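PDB 7C6O: cobalamin biosynthesis protein CobN from Mycobacterium tuberculosis, which is the large, catalytic subunit of cobaltochelatase, which in cobalamin biosynthesis probably binds the corrin substrate and inserts cobalt into it. Local coordinates for residues A397-M402 and G410-V415; T47-L52 and D334-Y339; Q1024-W1029 and D1045-Q1050; L667-R672 and D679-H684; L718-A723 and G831-L836. One frame throughout, in Å; residues are numbered along the deposited sequence. Where two conformers were deposited one is given.

Contact 1: A397-M402 and G410-V415; sequences ALLQAM and GDLPGV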
# COMPACT_ATOMS: atom_id res chain seq x y z
N ALA A 397 1.06 26.60 -4.25
CA ALA A 397 -0.39 26.69 -4.34
C ALA A 397 -1.04 26.39 -2.99
O ALA A 397 -2.05 27.01 -2.63
CB ALA A 397 -0.92 25.74 -5.41
N LEU A 398 -0.48 25.45 -2.24
CA LEU A 398 -1.00 25.16 -0.91
C LEU A 398 -0.79 26.33 0.04
O LEU A 398 -1.71 26.73 0.76
CB LEU A 398 -0.35 23.89 -0.35
CG LEU A 398 -0.69 23.56 1.11
CD1 LEU A 398 -2.18 23.29 1.27
CD2 LEU A 398 0.13 22.38 1.61
N LEU A 399 0.42 26.90 0.04
CA LEU A 399 0.71 28.02 0.93
C LEU A 399 -0.14 29.24 0.58
O LEU A 399 -0.59 29.96 1.47
CB LEU A 399 2.20 28.36 0.86
CG LEU A 399 3.09 27.23 1.39
CD1 LEU A 399 4.57 27.51 1.16
CD2 LEU A 399 2.81 27.00 2.85
N GLN A 400 -0.37 29.47 -0.71
CA GLN A 400 -1.25 30.57 -1.12
C GLN A 400 -2.67 30.35 -0.64
O GLN A 400 -3.33 31.28 -0.16
CB GLN A 400 -1.22 30.73 -2.64
CG GLN A 400 0.09 31.27 -3.18
CD GLN A 400 0.15 31.24 -4.69
OE1 GLN A 400 -0.67 30.60 -5.34
NE2 GLN A 400 1.12 31.95 -5.26
N ALA A 401 -3.17 29.12 -0.75
CA ALA A 401 -4.52 28.83 -0.28
C ALA A 401 -4.61 28.94 1.24
O ALA A 401 -5.62 29.41 1.77
CB ALA A 401 -4.95 27.43 -0.73
N MET A 402 -3.56 28.52 1.95
CA MET A 402 -3.56 28.66 3.41
C MET A 402 -3.57 30.12 3.81
O MET A 402 -4.31 30.51 4.73
CB MET A 402 -2.34 27.95 4.00
CG MET A 402 -2.43 26.43 3.96
SD MET A 402 -0.91 25.62 4.49
CE MET A 402 -0.88 26.05 6.23
N GLY A 410 3.81 33.85 6.79
CA GLY A 410 5.01 34.66 6.73
C GLY A 410 5.27 35.19 5.33
O GLY A 410 4.35 35.41 4.54
N ASP A 411 6.55 35.41 5.02
CA ASP A 411 6.93 35.91 3.71
C ASP A 411 7.90 34.95 3.03
O ASP A 411 9.06 35.28 2.79
CB ASP A 411 7.55 37.31 3.83
CG ASP A 411 7.84 37.94 2.48
OD1 ASP A 411 6.99 37.80 1.57
OD2 ASP A 411 8.90 38.58 2.34
N LEU A 412 7.43 33.73 2.76
CA LEU A 412 8.29 32.74 2.13
C LEU A 412 8.56 33.13 0.68
O LEU A 412 7.64 33.54 -0.04
CB LEU A 412 7.63 31.36 2.19
CG LEU A 412 7.51 30.78 3.60
CD1 LEU A 412 6.47 29.67 3.65
CD2 LEU A 412 8.87 30.26 4.05
N PRO A 413 9.80 33.01 0.22
CA PRO A 413 10.10 33.33 -1.19
C PRO A 413 9.29 32.44 -2.12
O PRO A 413 9.11 31.25 -1.86
CB PRO A 413 11.60 33.06 -1.30
CG PRO A 413 12.12 33.10 0.10
CD PRO A 413 11.00 32.57 0.95
N GLY A 414 8.79 33.03 -3.19
CA GLY A 414 8.03 32.31 -4.18
C GLY A 414 6.55 32.18 -3.89
O GLY A 414 5.78 31.89 -4.82
N VAL A 415 6.12 32.38 -2.65
CA VAL A 415 4.70 32.30 -2.34
C VAL A 415 3.98 33.53 -2.89
O VAL A 415 3.02 33.41 -3.67
CB VAL A 415 4.47 32.15 -0.83
CG1 VAL A 415 2.99 32.20 -0.50
CG2 VAL A 415 5.07 30.84 -0.34
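Q400, on helix 391-405, reaches across to V415 in the loop that returns after the helix, and its side chain is easiest to follow outward from CB. CG sits beside the backbone N (chi1 -70°) and packs 4.1 Å from CG1 of V415. Beyond it the chain runs extended, sliding past the valine in the opposite direction, with CG and CD both 3.7 Å from the V415 carbonyl O. At the tip, NE2 donates to the V415 backbone O over 2.9 Å, with an N-H...O angle of 178°. The acceptor lies in the plane of the Q400 amide, and the donor in that of the V415 carbonyl. A second bond from NE2 goes to OD1 of N418, so two acceptors hold the amide and fix which way round it is flipped.

The preceding residue, L399, supplies the apolar half. Its CB touches both methyls of V415, while CD1 meets CG2 of V415 at 3.7 Å and CD1 of L412 at 3.8 Å. The leucine crosses each partner at about a right angle.

The contact closes a helix-to-loop return between helices 391-405 and 420-431. L423 of the second helix touches both L399 and L412, strand 503-507 lies against the same two leucines through L503 and L505, and L412 also packs on L498 and A500 of strand 492-500. Helix 807-815 covers A397, L398, A401 and M402.

Contact 2: T47-L52 and D334-Y339; sequences TSDTDL and DGLISY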
# COMPACT_ATOMS: atom_id res chain seq x y z
N THR A 47 -23.40 -22.58 26.15
CA THR A 47 -22.53 -22.51 24.99
C THR A 47 -22.21 -21.08 24.58
O THR A 47 -21.45 -20.88 23.63
CB THR A 47 -23.16 -23.25 23.81
OG1 THR A 47 -24.50 -22.79 23.62
CG2 THR A 47 -23.17 -24.75 24.08
N SER A 48 -22.77 -20.09 25.27
CA SER A 48 -22.44 -18.69 25.06
C SER A 48 -21.46 -18.26 26.15
O SER A 48 -21.84 -18.16 27.32
CB SER A 48 -23.69 -17.82 25.08
OG SER A 48 -23.35 -16.45 25.16
N ASP A 49 -20.21 -18.01 25.77
CA ASP A 49 -19.23 -17.57 26.75
C ASP A 49 -19.59 -16.21 27.35
O ASP A 49 -19.14 -15.90 28.45
CB ASP A 49 -17.83 -17.52 26.12
CG ASP A 49 -17.27 -18.90 25.86
OD1 ASP A 49 -17.62 -19.85 26.61
OD2 ASP A 49 -16.47 -19.05 24.92
N THR A 50 -20.38 -15.41 26.64
CA THR A 50 -20.87 -14.16 27.22
C THR A 50 -21.67 -14.42 28.48
O THR A 50 -21.53 -13.69 29.48
CB THR A 50 -21.70 -13.39 26.19
OG1 THR A 50 -20.90 -13.15 25.02
CG2 THR A 50 -22.17 -12.06 26.75
N ASP A 51 -22.52 -15.46 28.47
CA ASP A 51 -23.24 -15.86 29.67
C ASP A 51 -22.28 -16.14 30.82
O ASP A 51 -22.47 -15.66 31.95
CB ASP A 51 -24.09 -17.10 29.40
CG ASP A 51 -25.23 -16.84 28.43
OD1 ASP A 51 -25.50 -15.67 28.11
OD2 ASP A 51 -25.85 -17.84 27.99
N LEU A 52 -21.24 -16.93 30.55
CA LEU A 52 -20.33 -17.34 31.61
C LEU A 52 -19.54 -16.16 32.16
O LEU A 52 -19.29 -16.09 33.37
CB LEU A 52 -19.38 -18.43 31.09
CG LEU A 52 -20.07 -19.58 30.35
CD1 LEU A 52 -19.07 -20.66 29.96
CD2 LEU A 52 -21.20 -20.17 31.19
N ASP A 334 -10.61 -21.16 32.09
CA ASP A 334 -11.95 -21.58 31.69
C ASP A 334 -12.21 -21.36 30.20
O ASP A 334 -13.35 -21.57 29.76
CB ASP A 334 -13.00 -20.84 32.51
CG ASP A 334 -12.53 -20.52 33.91
OD1 ASP A 334 -12.14 -21.46 34.64
OD2 ASP A 334 -12.53 -19.33 34.28
N GLY A 335 -11.21 -20.94 29.43
CA GLY A 335 -11.46 -20.55 28.06
C GLY A 335 -12.21 -19.25 27.93
O GLY A 335 -12.73 -18.95 26.85
N LEU A 336 -12.28 -18.46 29.00
CA LEU A 336 -12.99 -17.18 28.98
C LEU A 336 -12.03 -16.08 28.55
O LEU A 336 -10.90 -16.00 29.02
CB LEU A 336 -13.58 -16.87 30.36
CG LEU A 336 -14.61 -17.87 30.89
CD1 LEU A 336 -15.35 -17.29 32.08
CD2 LEU A 336 -15.59 -18.28 29.79
N ILE A 337 -12.51 -15.23 27.65
CA ILE A 337 -11.69 -14.20 27.00
C ILE A 337 -11.88 -12.88 27.72
O ILE A 337 -13.00 -12.53 28.13
CB ILE A 337 -12.07 -14.08 25.52
CG1 ILE A 337 -11.88 -15.42 24.81
CG2 ILE A 337 -11.26 -12.98 24.84
CD1 ILE A 337 -12.54 -15.49 23.45
N SER A 338 -10.79 -12.14 27.89
CA SER A 338 -10.83 -10.78 28.40
C SER A 338 -9.83 -9.94 27.62
O SER A 338 -8.77 -10.42 27.21
CB SER A 338 -10.51 -10.73 29.90
OG SER A 338 -10.48 -9.40 30.37
N TYR A 339 -10.18 -8.68 27.40
CA TYR A 339 -9.30 -7.73 26.73
C TYR A 339 -8.62 -6.86 27.77
O TYR A 339 -9.29 -6.16 28.53
CB TYR A 339 -10.07 -6.89 25.71
CG TYR A 339 -10.37 -7.65 24.43
CD1 TYR A 339 -11.53 -8.39 24.29
CD2 TYR A 339 -9.46 -7.64 23.37
CE1 TYR A 339 -11.80 -9.08 23.12
CE2 TYR A 339 -9.72 -8.33 22.21
CZ TYR A 339 -10.89 -9.05 22.09
OH TYR A 339 -11.15 -9.74 20.92
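The backbones of D49 and L336 come within 6.6 Å at their CA atoms, where the first turn of helix 49-58 meets the approach to strand 337-341. S48 occupies the N-cap position of that helix, and G335, with positive phi, turns the chain just before the strand. The helix is that of a beta-alpha-beta crossover between the parallel neighbouring strands 42-46 and 62-65, and here it packs against the lead-in to 337-341, an edge strand of the seven-stranded mixed sheet, antiparallel to 321-331.

L336 does most of the touching. Its CB does not face the helix directly, but the branch end swings nearer, placing CD2 4.0 Å from CB of L52. I53, farther along the same helix, and W64 of strand 62-65 extend the apolar surroundings, and R56 also touches the L336 side chain.

D49 borders this patch with a carboxylate committed elsewhere: OD1 accepts from ND2 of N66, and OD2 forms a salt bridge with NH1 of R69. R69 also reaches the second segment, through a weak hydrogen bond from NH2 to the D334 backbone O. Against L336 the aspartate makes only van der Waals contact, its OD1 lying 4.1 Å from CD2.

Contact 3: Q1024-W1029 and D1045-Q1050; sequences QVYTAW and DDMNRQ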
# COMPACT_ATOMS: atom_id res chain seq x y z
N GLN A 1024 25.99 -9.04 -2.60
CA GLN A 1024 26.09 -9.02 -1.14
C GLN A 1024 25.08 -8.06 -0.53
O GLN A 1024 24.44 -8.39 0.48
CB GLN A 1024 27.51 -8.64 -0.71
CG GLN A 1024 27.68 -8.59 0.80
CD GLN A 1024 29.10 -8.28 1.24
OE1 GLN A 1024 30.00 -8.10 0.41
NE2 GLN A 1024 29.31 -8.21 2.55
N VAL A 1025 24.91 -6.88 -1.12
CA VAL A 1025 23.92 -5.94 -0.60
C VAL A 1025 22.51 -6.48 -0.82
O VAL A 1025 21.69 -6.49 0.10
CB VAL A 1025 24.11 -4.55 -1.24
CG1 VAL A 1025 22.93 -3.65 -0.91
CG2 VAL A 1025 25.42 -3.92 -0.76
N TYR A 1026 22.22 -6.94 -2.04
CA TYR A 1026 20.92 -7.52 -2.33
C TYR A 1026 20.59 -8.65 -1.35
O TYR A 1026 19.47 -8.73 -0.84
CB TYR A 1026 20.88 -8.03 -3.77
CG TYR A 1026 19.57 -8.65 -4.20
CD1 TYR A 1026 19.31 -10.00 -3.99
CD2 TYR A 1026 18.60 -7.89 -4.85
CE1 TYR A 1026 18.12 -10.57 -4.39
CE2 TYR A 1026 17.41 -8.46 -5.26
CZ TYR A 1026 17.17 -9.80 -5.02
OH TYR A 1026 15.98 -10.36 -5.43
N THR A 1027 21.57 -9.51 -1.07
CA THR A 1027 21.34 -10.64 -0.18
C THR A 1027 21.24 -10.20 1.28
O THR A 1027 20.50 -10.81 2.06
CB THR A 1027 22.45 -11.67 -0.35
OG1 THR A 1027 22.56 -12.01 -1.74
CG2 THR A 1027 22.16 -12.93 0.44
N ALA A 1028 21.95 -9.14 1.66
CA ALA A 1028 21.86 -8.64 3.03
C ALA A 1028 20.49 -8.05 3.32
O ALA A 1028 20.05 -8.06 4.48
CB ALA A 1028 22.95 -7.60 3.29
N TRP A 1029 19.82 -7.52 2.31
CA TRP A 1029 18.51 -6.90 2.49
C TRP A 1029 17.35 -7.83 2.17
O TRP A 1029 16.24 -7.58 2.64
CB TRP A 1029 18.40 -5.64 1.62
CG TRP A 1029 19.23 -4.48 2.10
CD1 TRP A 1029 20.59 -4.46 2.26
CD2 TRP A 1029 18.77 -3.17 2.46
NE1 TRP A 1029 20.99 -3.22 2.70
CE2 TRP A 1029 19.90 -2.41 2.83
CE3 TRP A 1029 17.51 -2.57 2.50
CZ2 TRP A 1029 19.80 -1.09 3.24
CZ3 TRP A 1029 17.42 -1.25 2.90
CH2 TRP A 1029 18.56 -0.52 3.27
N ASP A 1045 21.75 -19.39 2.29
CA ASP A 1045 22.13 -20.57 1.52
C ASP A 1045 20.96 -21.08 0.68
O ASP A 1045 21.15 -21.50 -0.46
CB ASP A 1045 22.64 -21.66 2.46
CG ASP A 1045 24.02 -21.37 3.00
OD1 ASP A 1045 24.84 -20.78 2.26
OD2 ASP A 1045 24.30 -21.72 4.17
N ASP A 1046 19.74 -21.02 1.23
CA ASP A 1046 18.57 -21.42 0.46
C ASP A 1046 18.31 -20.43 -0.68
O ASP A 1046 17.93 -20.84 -1.78
CB ASP A 1046 17.35 -21.53 1.36
CG ASP A 1046 17.42 -22.72 2.29
OD1 ASP A 1046 18.01 -23.74 1.89
OD2 ASP A 1046 16.89 -22.63 3.42
N MET A 1047 18.50 -19.14 -0.43
CA MET A 1047 18.31 -18.16 -1.50
C MET A 1047 19.30 -18.40 -2.64
O MET A 1047 18.92 -18.35 -3.82
CB MET A 1047 18.46 -16.74 -0.97
CG MET A 1047 17.81 -15.69 -1.87
SD MET A 1047 18.54 -14.05 -1.71
CE MET A 1047 20.12 -14.31 -2.51
N ASN A 1048 20.56 -18.67 -2.30
CA ASN A 1048 21.57 -18.90 -3.34
C ASN A 1048 21.26 -20.15 -4.15
O ASN A 1048 21.42 -20.15 -5.38
CB ASN A 1048 22.96 -19.00 -2.70
CG ASN A 1048 23.42 -17.69 -2.09
OD1 ASN A 1048 23.00 -16.61 -2.50
ND2 ASN A 1048 24.30 -17.78 -1.10
N ARG A 1049 20.81 -21.22 -3.49
CA ARG A 1049 20.47 -22.44 -4.22
C ARG A 1049 19.37 -22.19 -5.23
O ARG A 1049 19.45 -22.66 -6.37
CB ARG A 1049 20.07 -23.54 -3.24
CG ARG A 1049 21.19 -23.98 -2.31
CD ARG A 1049 20.77 -25.15 -1.43
NE ARG A 1049 20.73 -26.40 -2.18
CZ ARG A 1049 21.79 -27.17 -2.41
NH1 ARG A 1049 22.98 -26.81 -1.95
NH2 ARG A 1049 21.67 -28.29 -3.11
N GLN A 1050 18.33 -21.44 -4.85
CA GLN A 1050 17.22 -21.20 -5.76
C GLN A 1050 17.57 -20.16 -6.82
O GLN A 1050 17.17 -20.30 -7.98
CB GLN A 1050 15.97 -20.77 -4.98
CG GLN A 1050 15.63 -21.64 -3.78
CD GLN A 1050 15.67 -23.13 -4.08
OE1 GLN A 1050 15.31 -23.57 -5.18
NE2 GLN A 1050 16.11 -23.92 -3.11
O HOH W 1 23.94 -14.07 -2.57
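Two helices joined by a short antiparallel hairpin, strands 1032-1034 and 1041-1042 at the edge of the eight-stranded mixed sheet, face each other through T1027 and M1047. Their CA atoms are 8.2 Å apart; the M1047 side chain spans the gap, and a water links T1027 to N1048.

M1047 leaves its helix with CG anti to the backbone N (chi1 -160°), then bends at chi3 so that CE turns onto T1027. This methyl lies 3.4 Å from OG1 of T1027 and 3.8 Å from its CG2, touching both branches of the threonine. SD looks obliquely at the Y1026 ring, 4.4 Å from CE1.

Beside the methionine, the water donates to OG1 of T1027 over 2.6 Å and to OD1 of N1048 over 2.7 Å. That T1027 oxygen has two partners, the A1023 carbonyl in its own helix and the water that leads to the other. Y1026 OH bonds to Y1051 OH, a further tie to the second helix, and its ring makes a cation-pi contact with R939.

Helix 1072-1089 packs across the pair, with T1084 touching Y1026 and M1047, M1081 touching Y1026 and L1088 touching N1048. Helices 517-522 and 1007-1013 flank helix 1019-1030 at V1025.

Contact 4: L667-R672 and D679-H684; sequences LGLTER and DDMLLH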
# COMPACT_ATOMS: atom_id res chain seq x y z
N LEU A 667 15.51 -3.24 -32.35
CA LEU A 667 14.84 -4.32 -33.05
C LEU A 667 15.52 -5.67 -32.88
O LEU A 667 15.01 -6.67 -33.40
CB LEU A 667 14.73 -3.98 -34.54
CG LEU A 667 13.93 -2.71 -34.84
CD1 LEU A 667 14.16 -2.25 -36.27
CD2 LEU A 667 12.44 -2.95 -34.60
N GLY A 668 16.64 -5.73 -32.16
CA GLY A 668 17.32 -7.00 -31.95
C GLY A 668 17.83 -7.63 -33.22
O GLY A 668 17.77 -8.86 -33.37
N LEU A 669 18.35 -6.83 -34.15
CA LEU A 669 18.82 -7.31 -35.44
C LEU A 669 20.34 -7.34 -35.43
O LEU A 669 20.99 -6.30 -35.50
CB LEU A 669 18.30 -6.42 -36.57
CG LEU A 669 16.78 -6.40 -36.75
CD1 LEU A 669 16.39 -5.38 -37.81
CD2 LEU A 669 16.26 -7.78 -37.11
N THR A 670 20.91 -8.55 -35.37
CA THR A 670 22.35 -8.71 -35.40
C THR A 670 22.92 -8.63 -36.81
O THR A 670 24.13 -8.42 -36.96
CB THR A 670 22.75 -10.06 -34.77
OG1 THR A 670 22.12 -11.12 -35.50
CG2 THR A 670 22.33 -10.11 -33.31
N GLU A 671 22.09 -8.78 -37.83
CA GLU A 671 22.54 -8.75 -39.21
C GLU A 671 21.36 -8.33 -40.09
O GLU A 671 20.21 -8.31 -39.64
CB GLU A 671 23.08 -10.12 -39.65
CG GLU A 671 22.00 -11.19 -39.75
CD GLU A 671 22.55 -12.53 -40.20
OE1 GLU A 671 23.68 -12.88 -39.80
OE2 GLU A 671 21.84 -13.24 -40.95
N ARG A 672 21.67 -8.02 -41.34
CA ARG A 672 20.62 -7.69 -42.29
C ARG A 672 19.86 -8.95 -42.69
O ARG A 672 20.49 -9.96 -43.01
CB ARG A 672 21.21 -7.02 -43.53
CG ARG A 672 20.16 -6.45 -44.48
CD ARG A 672 20.80 -6.02 -45.78
NE ARG A 672 19.92 -5.19 -46.59
CZ ARG A 672 19.02 -5.66 -47.45
NH1 ARG A 672 18.27 -4.82 -48.15
NH2 ARG A 672 18.87 -6.97 -47.61
N ASP A 679 10.84 -8.20 -45.88
CA ASP A 679 9.50 -7.65 -45.69
C ASP A 679 8.83 -8.21 -44.44
O ASP A 679 8.03 -7.52 -43.80
CB ASP A 679 8.64 -7.90 -46.92
CG ASP A 679 9.14 -7.15 -48.14
OD1 ASP A 679 10.08 -6.34 -47.98
OD2 ASP A 679 8.59 -7.37 -49.24
N ASP A 680 9.12 -9.47 -44.09
CA ASP A 680 8.62 -10.02 -42.84
C ASP A 680 9.23 -9.30 -41.65
O ASP A 680 8.55 -9.07 -40.64
CB ASP A 680 8.90 -11.52 -42.77
CG ASP A 680 8.28 -12.17 -41.55
OD1 ASP A 680 7.27 -11.64 -41.03
OD2 ASP A 680 8.80 -13.21 -41.10
N MET A 681 10.51 -8.93 -41.75
CA MET A 681 11.14 -8.15 -40.70
C MET A 681 10.47 -6.79 -40.54
O MET A 681 10.36 -6.27 -39.43
CB MET A 681 12.63 -7.99 -41.00
CG MET A 681 13.41 -7.19 -39.97
SD MET A 681 13.43 -5.42 -40.33
CE MET A 681 14.24 -5.40 -41.93
N LEU A 682 10.01 -6.20 -41.65
CA LEU A 682 9.35 -4.89 -41.57
C LEU A 682 8.00 -4.98 -40.88
O LEU A 682 7.54 -3.98 -40.30
CB LEU A 682 9.19 -4.30 -42.97
CG LEU A 682 10.49 -3.93 -43.69
CD1 LEU A 682 10.17 -3.28 -45.03
CD2 LEU A 682 11.35 -3.00 -42.84
N LEU A 683 7.35 -6.14 -40.92
CA LEU A 683 6.14 -6.31 -40.13
C LEU A 683 6.43 -6.19 -38.64
O LEU A 683 5.61 -5.67 -37.88
CB LEU A 683 5.49 -7.67 -40.44
CG LEU A 683 5.03 -7.88 -41.88
CD1 LEU A 683 4.31 -9.21 -42.02
CD2 LEU A 683 4.15 -6.73 -42.35
N HIS A 684 7.61 -6.66 -38.21
CA HIS A 684 8.03 -6.46 -36.83
C HIS A 684 8.34 -5.00 -36.55
O HIS A 684 8.00 -4.48 -35.48
CB HIS A 684 9.25 -7.35 -36.54
CG HIS A 684 9.97 -7.01 -35.27
ND1 HIS A 684 9.36 -7.06 -34.03
CD2 HIS A 684 11.25 -6.65 -35.05
CE1 HIS A 684 10.24 -6.73 -33.10
NE2 HIS A 684 11.39 -6.47 -33.69
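H684 and L667 slide past each other in opposite directions, and the imidazole meets the leucine twice: its CD2 methyl off the ring plane, its carbonyl O at the edge. CD2 of L667 lies 3.8 Å from NE2 of H684 and 3.9 Å from the ring's CD2. The carbonyl O of L667, near the ring plane, is 3.6 Å from NE2, a polar approach rather than a hydrogen bond. A chi1 of 167° swings the imidazole away from the backbone N and out toward the loop.

One helical turn earlier, M681 meets L669. The methionine is bent at chi2 and chi3, bringing SD to 3.9 Å from CD1 of L669, while its CG lies 4.1 Å from each of the leucine's two methyls. L669 thus straddles the methionine CG with its forked end.

What positions the two leucines is the turn between them. G668 ends helix 663-666 in a Schellman motif, its positive phi reversing the chain so that L667 and L669 both direct their CB toward helix 675-694. Farther along the loop, R672 forms a salt bridge with E675 at the start of that helix and a cation-pi contact with W655.

W655 belongs to helix 647-660 and also touches L669, while V685 and W688 of helix 675-694 pack on L667. The contact therefore folds a connecting loop back onto the helix that follows, with helices 647-660 and 624-642 packing on L682.

Contact 5: L718-A723 and G831-L836; sequences LAILRA and GLVNVL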
# COMPACT_ATOMS: atom_id res chain seq x y z
N LEU A 718 -8.91 11.20 -23.51
CA LEU A 718 -8.62 10.21 -24.55
C LEU A 718 -7.87 9.02 -23.99
O LEU A 718 -8.18 7.87 -24.31
CB LEU A 718 -7.81 10.86 -25.67
CG LEU A 718 -8.55 11.43 -26.88
CD1 LEU A 718 -7.56 12.12 -27.81
CD2 LEU A 718 -9.30 10.32 -27.61
N ALA A 719 -6.87 9.26 -23.14
CA ALA A 719 -6.11 8.16 -22.55
C ALA A 719 -6.98 7.31 -21.65
O ALA A 719 -6.88 6.07 -21.66
CB ALA A 719 -4.91 8.70 -21.78
N ILE A 720 -7.85 7.94 -20.86
CA ILE A 720 -8.73 7.19 -19.96
C ILE A 720 -9.69 6.32 -20.76
O ILE A 720 -9.93 5.16 -20.42
CB ILE A 720 -9.47 8.16 -19.02
CG1 ILE A 720 -8.49 8.79 -18.03
CG2 ILE A 720 -10.61 7.45 -18.30
CD1 ILE A 720 -9.07 9.94 -17.24
N LEU A 721 -10.25 6.87 -21.84
CA LEU A 721 -11.26 6.16 -22.63
C LEU A 721 -10.68 5.06 -23.50
O LEU A 721 -11.45 4.26 -24.04
CB LEU A 721 -12.02 7.15 -23.52
CG LEU A 721 -12.89 8.18 -22.82
CD1 LEU A 721 -13.56 9.09 -23.84
CD2 LEU A 721 -13.93 7.49 -21.94
N ARG A 722 -9.36 4.99 -23.66
CA ARG A 722 -8.78 3.96 -24.52
C ARG A 722 -8.98 2.57 -23.94
O ARG A 722 -9.09 1.59 -24.70
CB ARG A 722 -7.30 4.24 -24.76
CG ARG A 722 -6.70 3.38 -25.87
CD ARG A 722 -5.19 3.51 -25.94
NE ARG A 722 -4.75 4.81 -26.44
CZ ARG A 722 -3.48 5.14 -26.62
NH1 ARG A 722 -2.52 4.26 -26.35
NH2 ARG A 722 -3.16 6.34 -27.08
N ALA A 723 -9.03 2.45 -22.62
CA ALA A 723 -9.13 1.15 -21.99
C ALA A 723 -10.57 0.68 -21.93
O ALA A 723 -11.52 1.48 -21.90
CB ALA A 723 -8.55 1.20 -20.57
N GLY A 831 -8.80 1.40 -16.93
CA GLY A 831 -10.22 1.10 -16.91
C GLY A 831 -10.86 1.15 -15.54
O GLY A 831 -11.84 0.45 -15.29
N LEU A 832 -10.33 1.98 -14.64
CA LEU A 832 -10.79 2.06 -13.26
C LEU A 832 -11.18 3.50 -12.95
O LEU A 832 -10.49 4.20 -12.19
CB LEU A 832 -9.70 1.54 -12.29
CG LEU A 832 -9.14 0.15 -12.59
CD1 LEU A 832 -7.92 -0.14 -11.71
CD2 LEU A 832 -10.20 -0.92 -12.39
N VAL A 833 -12.28 3.96 -13.54
CA VAL A 833 -12.66 5.36 -13.42
C VAL A 833 -13.08 5.71 -11.99
O VAL A 833 -12.94 6.86 -11.56
CB VAL A 833 -13.75 5.70 -14.45
CG1 VAL A 833 -14.45 7.02 -14.14
CG2 VAL A 833 -13.14 5.76 -15.85
N ASN A 834 -13.56 4.73 -11.21
CA ASN A 834 -14.02 5.08 -9.87
C ASN A 834 -12.89 5.40 -8.89
O ASN A 834 -13.18 5.70 -7.73
CB ASN A 834 -14.93 3.98 -9.31
CG ASN A 834 -14.17 2.75 -8.85
OD1 ASN A 834 -13.04 2.50 -9.25
ND2 ASN A 834 -14.81 1.95 -8.00
N VAL A 835 -11.62 5.35 -9.31
CA VAL A 835 -10.57 5.91 -8.46
C VAL A 835 -10.64 7.43 -8.45
O VAL A 835 -10.06 8.08 -7.57
CB VAL A 835 -9.16 5.44 -8.90
CG1 VAL A 835 -9.11 3.92 -8.97
CG2 VAL A 835 -8.75 6.08 -10.22
N LEU A 836 -11.34 8.01 -9.42
CA LEU A 836 -11.70 9.42 -9.47
C LEU A 836 -13.08 9.61 -8.84
O LEU A 836 -13.94 8.73 -8.94
CB LEU A 836 -11.71 9.91 -10.91
CG LEU A 836 -10.48 9.55 -11.74
CD1 LEU A 836 -10.61 10.04 -13.19
CD2 LEU A 836 -9.22 10.11 -11.10
O HOH W 2 -8.84 3.93 -18.20
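I720 is the first residue of 718-723 to touch 831-836, and it does so with both branches. CG2 meets CG2 of V833 at 3.9 Å, the two side chains crossing at about a right angle. The longer branch carries CD1 out to CD1 of L836, a looser approach of 4.3 Å. V833 and L836 are three residues apart, at the start and just past the end of a short 3-10 segment, so that one isoleucine spans both. That 3-10 turn is closed by the L836 N to V833 O backbone bond of 2.9 Å.

The backbone O of I720 is also engaged. A water donates to it over 2.8 Å and accepts from the backbone N of G831 over 2.8 Å, stitching the last turn of helix 710-722 to the loop. Q725 NE2 is a second donor to the same oxygen.

Further on, A723 has left the helix and directs its CB at G831, 3.7 Å from that residue's N and 4.0 Å from its CA. The backbones come closest here, with CA atoms 5.2 Å apart. G831 is also backbone-bonded to L726, just beyond the helix, and helix 784-801 covers V833 through F792 and R800 and L836 through L801.

The chemistry combines apolar packing by I720, a close A723 methyl-to-G831 backbone contact and a water link. That water, one of two donors to the I720 carbonyl, accepts from the G831 amide and so couples two buried main-chain groups that do not bond directly, over a hundred residues apart in the chain.

In the fold
Along the chain the order is contact 2, contact 1, contact 4, contact 5, contact 3, each closing before the next opens. None touches another: the nearest two, contacts 4 and 5, still have about 16 Å between nearest atoms, while contacts 2 and 4 stand 74 Å apart between centres, on opposite sides of the chain's centre. Contacts 1 and 5 are linked indirectly: helix 807-815 covers contact 1 and leads into the loop that carries 831-836. These five are thus well-separated packing sites. Contacts 1, 3 and 4 tie a helix to a loop or helix close in sequence; contacts 2 and 5 join distant parts of the chain, contact 2 linking two N-terminal sheets across some 280 residues.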